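Local coordinates for protein type II restriction enzyme NgoMIV (Neisseria gonorrhoeae, PDB 1FIU) that recognises the double-stranded DNA sequence GCCGGC and, as a magnesium-dependent homotetramer, cleaves it after the first G, at residues 190-203 and 228-240. Sequence-based numbering, arbitrary orientation.
With nucleotides of chain D; nucleotides of chain B.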
loop_
_atom_site.group_PDB
_atom_site.type_symbol
_atom_site.label_atom_id
_atom_site.label_comp_id
_atom_site.label_asym_id
_atom_site.label_seq_id
_atom_site.Cartn_x
_atom_site.Cartn_y
_atom_site.Cartn_z
ATOM N N ILE I 190 1.298 -2.584 -25.696
ATOM C CA ILE I 190 0.619 -2.022 -24.542
ATOM C C ILE I 190 -0.559 -1.101 -24.910
ATOM O O ILE I 190 -0.525 -0.450 -25.955
ATOM C CB ILE I 190 1.630 -1.144 -23.721
ATOM C CG1 ILE I 190 2.658 -2.037 -23.012
ATOM C CG2 ILE I 190 0.858 -0.196 -22.753
ATOM C CD1 ILE I 190 3.801 -1.231 -22.356
ATOM N N ARG I 191 -1.611 -1.131 -24.090
ATOM C CA ARG I 191 -2.681 -0.134 -24.136
ATOM C C ARG I 191 -2.629 0.260 -22.648
ATOM O O ARG I 191 -2.481 -0.624 -21.766
ATOM C CB ARG I 191 -4.057 -0.680 -24.507
ATOM C CG ARG I 191 -4.183 -1.016 -26.003
ATOM C CD ARG I 191 -3.925 0.180 -26.888
ATOM N NE ARG I 191 -4.126 -0.179 -28.293
ATOM C CZ ARG I 191 -3.191 -0.646 -29.118
ATOM N NH1 ARG I 191 -1.930 -0.833 -28.718
ATOM N NH2 ARG I 191 -3.530 -0.947 -30.371
ATOM N N SER I 192 -2.741 1.555 -22.348
ATOM C CA SER I 192 -2.600 2.000 -20.968
ATOM C C SER I 192 -3.581 1.414 -19.955
ATOM O O SER I 192 -3.280 1.394 -18.757
ATOM C CB SER I 192 -2.618 3.532 -20.904
ATOM O OG SER I 192 -3.835 4.017 -21.425
ATOM N N ASP I 193 -4.741 0.940 -20.397
ATOM C CA ASP I 193 -5.687 0.364 -19.463
ATOM C C ASP I 193 -5.291 -1.047 -19.047
ATOM O O ASP I 193 -5.145 -1.358 -17.840
ATOM C CB ASP I 193 -7.118 0.348 -20.045
ATOM C CG ASP I 193 -7.230 -0.434 -21.361
ATOM O OD1 ASP I 193 -8.206 -1.205 -21.521
ATOM O OD2 ASP I 193 -6.353 -0.270 -22.228
ATOM N N ARG I 194 -5.099 -1.911 -20.035
ATOM C CA ARG I 194 -4.744 -3.298 -19.753
ATOM C C ARG I 194 -3.327 -3.481 -19.186
ATOM O O ARG I 194 -3.027 -4.525 -18.619
ATOM C CB ARG I 194 -4.928 -4.163 -21.019
ATOM C CG ARG I 194 -4.170 -3.723 -22.287
ATOM C CD ARG I 194 -4.491 -4.752 -23.451
ATOM N NE ARG I 194 -4.011 -4.344 -24.779
ATOM C CZ ARG I 194 -2.753 -4.425 -25.200
ATOM N NH1 ARG I 194 -1.800 -4.916 -24.403
ATOM N NH2 ARG I 194 -2.430 -3.982 -26.419
ATOM N N ALA I 195 -2.462 -2.479 -19.306
ATOM C CA ALA I 195 -1.110 -2.636 -18.786
ATOM C C ALA I 195 -1.056 -2.576 -17.264
ATOM O O ALA I 195 -0.066 -2.986 -16.653
ATOM C CB ALA I 195 -0.180 -1.553 -19.388
ATOM N N GLN I 196 -2.122 -2.069 -16.653
ATOM C CA GLN I 196 -2.134 -1.907 -15.198
ATOM C C GLN I 196 -2.202 -3.208 -14.421
ATOM O O GLN I 196 -1.993 -3.208 -13.195
ATOM C CB GLN I 196 -3.282 -0.974 -14.765
ATOM C CG GLN I 196 -3.228 0.402 -15.453
ATOM C CD GLN I 196 -1.849 1.063 -15.420
ATOM O OE1 GLN I 196 -1.190 1.118 -14.384
ATOM N NE2 GLN I 196 -1.411 1.578 -16.560
ATOM N N ASN I 197 -2.504 -4.314 -15.089
ATOM C CA ASN I 197 -2.511 -5.580 -14.350
ATOM C C ASN I 197 -1.089 -5.931 -13.874
ATOM O O ASN I 197 -0.946 -6.708 -12.927
ATOM C CB ASN I 197 -3.150 -6.744 -15.137
ATOM C CG ASN I 197 -2.379 -7.162 -16.408
ATOM O OD1 ASN I 197 -1.447 -6.346 -16.861
ATOM N ND2 ASN I 197 -2.672 -8.244 -16.988
ATOM N N ALA I 198 -0.043 -5.324 -14.468
ATOM C CA ALA I 198 1.338 -5.571 -14.006
ATOM C C ALA I 198 1.488 -4.932 -12.616
ATOM O O ALA I 198 2.204 -5.446 -11.752
ATOM C CB ALA I 198 2.358 -4.966 -14.989
ATOM N N ARG I 199 0.802 -3.814 -12.398
ATOM C CA ARG I 199 0.860 -3.162 -11.107
ATOM C C ARG I 199 0.088 -3.922 -10.037
ATOM O O ARG I 199 0.562 -4.043 -8.891
ATOM C CB ARG I 199 0.322 -1.713 -11.179
ATOM C CG ARG I 199 1.191 -0.752 -11.992
ATOM C CD ARG I 199 0.683 0.700 -11.893
ATOM N NE ARG I 199 1.218 1.583 -12.941
ATOM C CZ ARG I 199 2.333 2.298 -12.867
ATOM N NH1 ARG I 199 3.100 2.266 -11.778
ATOM N NH2 ARG I 199 2.676 3.082 -13.886
ATOM N N SER I 200 -1.100 -4.432 -10.370
ATOM C CA SER I 200 -1.861 -5.144 -9.364
ATOM C C SER I 200 -1.185 -6.465 -9.012
ATOM O O SER I 200 -1.167 -6.863 -7.831
ATOM C CB SER I 200 -3.310 -5.347 -9.821
ATOM O OG SER I 200 -3.353 -6.036 -11.050
ATOM N N GLU I 201 -0.588 -7.122 -10.007
ATOM C CA GLU I 201 0.107 -8.376 -9.723
ATOM C C GLU I 201 1.337 -8.076 -8.864
ATOM O O GLU I 201 1.625 -8.813 -7.913
ATOM C CB GLU I 201 0.440 -9.100 -11.043
ATOM C CG GLU I 201 -0.821 -9.817 -11.573
ATOM C CD GLU I 201 -0.664 -10.490 -12.946
ATOM O OE1 GLU I 201 0.348 -11.199 -13.160
ATOM O OE2 GLU I 201 -1.576 -10.321 -13.797
ATOM N N GLY I 202 2.046 -6.991 -9.162
ATOM C CA GLY I 202 3.203 -6.625 -8.353
ATOM C C GLY I 202 2.798 -6.333 -6.916
ATOM O O GLY I 202 3.490 -6.751 -5.983
ATOM N N LEU I 203 1.671 -5.644 -6.710
ATOM C CA LEU I 203 1.242 -5.342 -5.345
ATOM C C LEU I 203 0.855 -6.587 -4.584
ATOM O O LEU I 203 1.063 -6.654 -3.364
ATOM C CB LEU I 203 0.095 -4.326 -5.328
ATOM C CG LEU I 203 0.660 -2.914 -5.547
ATOM C CD1 LEU I 203 -0.452 -1.964 -5.932
ATOM C CD2 LEU I 203 1.370 -2.448 -4.269
ATOM N N ILE I 228 4.691 2.912 -23.174
ATOM C CA ILE I 228 5.624 2.285 -22.235
ATOM C C ILE I 228 5.506 3.003 -20.871
ATOM O O ILE I 228 5.505 2.351 -19.800
ATOM C CB ILE I 228 7.084 2.433 -22.726
ATOM C CG1 ILE I 228 7.283 1.628 -24.010
ATOM C CG2 ILE I 228 8.078 2.017 -21.608
ATOM C CD1 ILE I 228 8.542 2.028 -24.747
ATOM N N SER I 229 5.392 4.335 -20.902
ATOM C CA SER I 229 5.332 5.123 -19.671
ATOM C C SER I 229 4.150 4.794 -18.762
ATOM O O SER I 229 4.231 5.030 -17.548
ATOM C CB SER I 229 5.347 6.641 -19.991
ATOM O OG SER I 229 4.055 7.098 -20.393
ATOM N N SER I 230 3.077 4.235 -19.334
ATOM C CA SER I 230 1.896 3.895 -18.544
ATOM C C SER I 230 2.200 2.797 -17.506
ATOM O O SER I 230 1.449 2.634 -16.568
ATOM C CB SER I 230 0.712 3.478 -19.433
ATOM O OG SER I 230 0.933 2.254 -20.103
ATOM N N ILE I 231 3.271 2.037 -17.705
ATOM C CA ILE I 231 3.659 1.046 -16.690
ATOM C C ILE I 231 5.055 1.351 -16.106
ATOM O O ILE I 231 5.324 1.020 -14.950
ATOM C CB ILE I 231 3.581 -0.408 -17.268
ATOM C CG1 ILE I 231 3.845 -1.451 -16.168
ATOM C CG2 ILE I 231 4.550 -0.574 -18.411
ATOM C CD1 ILE I 231 2.758 -1.506 -15.070
ATOM N N ALA I 232 5.929 2.027 -16.868
ATOM C CA ALA I 232 7.275 2.318 -16.386
ATOM C C ALA I 232 7.368 3.468 -15.381
ATOM O O ALA I 232 8.175 3.429 -14.440
ATOM C CB ALA I 232 8.210 2.607 -17.570
ATOM N N LEU I 233 6.557 4.506 -15.560
ATOM C CA LEU I 233 6.645 5.629 -14.615
ATOM C C LEU I 233 6.086 5.286 -13.245
ATOM O O LEU I 233 5.176 4.486 -13.124
ATOM C CB LEU I 233 5.905 6.861 -15.171
ATOM C CG LEU I 233 6.496 7.485 -16.433
ATOM C CD1 LEU I 233 5.562 8.640 -16.839
ATOM C CD2 LEU I 233 7.910 7.989 -16.224
ATOM N N GLY I 234 6.650 5.910 -12.212
ATOM C CA GLY I 234 6.181 5.671 -10.865
ATOM C C GLY I 234 6.970 4.535 -10.234
ATOM O O GLY I 234 7.674 3.800 -10.940
ATOM N N THR I 235 6.842 4.391 -8.914
ATOM C CA THR I 235 7.556 3.337 -8.189
ATOM C C THR I 235 6.646 2.680 -7.172
ATOM O O THR I 235 5.591 3.216 -6.823
ATOM C CB THR I 235 8.780 3.910 -7.415
ATOM O OG1 THR I 235 8.345 4.938 -6.522
ATOM C CG2 THR I 235 9.807 4.485 -8.378
ATOM N N GLY I 236 7.065 1.502 -6.702
ATOM C CA GLY I 236 6.313 0.791 -5.678
ATOM C C GLY I 236 5.775 -0.583 -6.049
ATOM O O GLY I 236 5.601 -1.457 -5.181
ATOM N N GLU I 237 5.487 -0.769 -7.326
ATOM C CA GLU I 237 4.950 -2.054 -7.808
ATOM C C GLU I 237 5.925 -2.809 -8.704
ATOM O O GLU I 237 6.164 -4.003 -8.508
ATOM C CB GLU I 237 3.677 -1.823 -8.624
ATOM C CG GLU I 237 2.549 -1.071 -7.934
ATOM C CD GLU I 237 2.525 0.432 -8.209
ATOM O OE1 GLU I 237 3.069 0.930 -9.233
ATOM O OE2 GLU I 237 1.924 1.129 -7.379
ATOM N N ILE I 238 6.478 -2.087 -9.674
ATOM C CA ILE I 238 7.385 -2.599 -10.686
ATOM C C ILE I 238 8.816 -2.132 -10.449
ATOM O O ILE I 238 9.086 -0.914 -10.341
ATOM C CB ILE I 238 6.900 -2.107 -12.090
ATOM C CG1 ILE I 238 5.440 -2.517 -12.306
ATOM C CG2 ILE I 238 7.802 -2.626 -13.200
ATOM C CD1 ILE I 238 5.153 -3.960 -12.152
ATOM N N ASP I 239 9.749 -3.080 -10.381
ATOM C CA ASP I 239 11.152 -2.719 -10.155
ATOM C C ASP I 239 11.729 -1.890 -11.303
ATOM O O ASP I 239 12.403 -0.881 -11.074
ATOM C CB ASP I 239 12.044 -3.962 -10.015
ATOM C CG ASP I 239 11.693 -4.828 -8.803
ATOM O OD1 ASP I 239 10.823 -4.455 -8.005
ATOM O OD2 ASP I 239 12.311 -5.895 -8.683
ATOM N N CYS I 240 11.501 -2.363 -12.527
ATOM C CA CYS I 240 12.017 -1.719 -13.734
ATOM C C CYS I 240 11.361 -2.367 -14.956
ATOM O O CYS I 240 10.890 -3.502 -14.882
ATOM C CB CYS I 240 13.533 -1.913 -13.809
ATOM S SG CYS I 240 14.353 -0.814 -15.059
ATOM P P DG D 3 -1.471 -6.481 -30.761
ATOM O OP1 DG D 3 -0.909 -6.835 -32.079
ATOM O OP2 DG D 3 -1.200 -5.123 -30.193
ATOM O "O5'" DG D 3 -3.048 -6.640 -30.786
ATOM C "C5'" DG D 3 -3.697 -7.599 -31.611
ATOM C "C4'" DG D 3 -4.773 -6.921 -32.430
ATOM O "O4'" DG D 3 -5.831 -6.448 -31.569
ATOM C "C3'" DG D 3 -4.299 -5.700 -33.211
ATOM O "O3'" DG D 3 -4.960 -5.698 -34.479
ATOM C "C2'" DG D 3 -4.653 -4.527 -32.309
ATOM C "C1'" DG D 3 -5.847 -5.024 -31.505
ATOM N N9 DG D 3 -5.779 -4.648 -30.094
ATOM C C8 DG D 3 -4.644 -4.446 -29.342
ATOM N N7 DG D 3 -4.898 -4.101 -28.103
ATOM C C5 DG D 3 -6.285 -4.089 -28.030
ATOM C C6 DG D 3 -7.150 -3.803 -26.939
ATOM O O6 DG D 3 -6.851 -3.529 -25.775
ATOM N N1 DG D 3 -8.491 -3.878 -27.311
ATOM C C2 DG D 3 -8.943 -4.228 -28.578
ATOM N N2 DG D 3 -10.275 -4.258 -28.755
ATOM N N3 DG D 3 -8.147 -4.522 -29.586
ATOM C C4 DG D 3 -6.843 -4.421 -29.253
ATOM O OP3 DC B 1 -10.083 3.985 -19.211
ATOM P P DC B 1 -11.269 3.058 -19.048
ATOM O OP1 DC B 1 -10.904 1.643 -18.629
ATOM O OP2 DC B 1 -12.364 3.659 -18.227
ATOM O "O5'" DC B 1 -11.873 2.906 -20.551
ATOM C "C5'" DC B 1 -12.886 3.800 -21.003
ATOM C "C4'" DC B 1 -13.545 3.240 -22.236
ATOM O "O4'" DC B 1 -12.594 3.426 -23.319
ATOM C "C3'" DC B 1 -13.805 1.735 -22.179
ATOM O "O3'" DC B 1 -15.137 1.445 -21.816
ATOM C "C2'" DC B 1 -13.550 1.262 -23.604
ATOM C "C1'" DC B 1 -12.670 2.325 -24.232
ATOM N N1 DC B 1 -11.314 1.770 -24.374
ATOM C C2 DC B 1 -10.967 1.127 -25.583
ATOM O O2 DC B 1 -11.823 1.024 -26.468
ATOM N N3 DC B 1 -9.719 0.633 -25.737
ATOM C C4 DC B 1 -8.823 0.752 -24.750
ATOM N N4 DC B 1 -7.584 0.288 -24.978
ATOM C C5 DC B 1 -9.149 1.364 -23.500
ATOM C C6 DC B 1 -10.396 1.864 -23.353
ATOM P P DG D 4 -4.950 -4.389 -35.396
ATOM O OP1 DG D 4 -4.975 -4.898 -36.795
ATOM O OP2 DG D 4 -3.923 -3.409 -34.990
ATOM O "O5'" DG D 4 -6.376 -3.773 -35.085
ATOM C "C5'" DG D 4 -7.523 -4.608 -35.146
ATOM C "C4'" DG D 4 -8.762 -3.815 -34.809
ATOM O "O4'" DG D 4 -8.752 -3.461 -33.396
ATOM C "C3'" DG D 4 -8.934 -2.506 -35.587
ATOM O "O3'" DG D 4 -10.309 -2.420 -35.977
ATOM C "C2'" DG D 4 -8.568 -1.433 -34.566
ATOM C "C1'" DG D 4 -9.002 -2.067 -33.248
ATOM N N9 DG D 4 -8.233 -1.612 -32.094
ATOM C C8 DG D 4 -6.862 -1.527 -32.004
ATOM N N7 DG D 4 -6.452 -1.121 -30.831
ATOM C C5 DG D 4 -7.620 -0.919 -30.111
ATOM C C6 DG D 4 -7.807 -0.466 -28.781
ATOM O O6 DG D 4 -6.945 -0.173 -27.949
ATOM N N1 DG D 4 -9.158 -0.377 -28.451
ATOM C C2 DG D 4 -10.190 -0.705 -29.276
ATOM N N2 DG D 4 -11.433 -0.587 -28.752
ATOM N N3 DG D 4 -10.024 -1.132 -30.532
ATOM C C4 DG D 4 -8.726 -1.207 -30.879
#
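R199 reaches from helix 197-203 to the end of helix 228-232, its chain extended from CG to NE (chi2 -174°, chi3 -163°). R199 NH2 donates to L233 O in the carbonyl plane (3.0 Å) and to S230 O, while R199 NH1 forms a salt bridge with E237 OE1 (2.9 Å); all three acceptors lie along the guanidinium edge, and the guanidinium and carboxylate planes are 81° apart. R199 NE binds Q196 OE1 (2.8 Å), which helps fix the rotation of the group. Q196 NE2 of the same amide donates to S230 O (3.0 Å), so that carbonyl is gripped from opposite faces by Q196 and R199. Alongside the aliphatic part of R199, I231 CD1 touches R199 CG and presses on A198 CB at 3.5 Å, tighter than usual; A198 lies about 7 Å from a magnesium ion. E237 OE2 salt-bridges R207 of the second subunit, continuing the network across an interface. Q196 NE2 also holds S192 O, tying the network to the DNA-reading turn. There R191 NE and NH2 meet O6 and N7 of DG4 of chain D, R194 NE and NH2 those of the preceding DG3, and D193 OD2 accepts from N4 of DC1 of chain B (3.1 Å). Such paired arginine–guanine bonds are typical of major-groove readout, here in a PD-(D/E)XK-type nuclease.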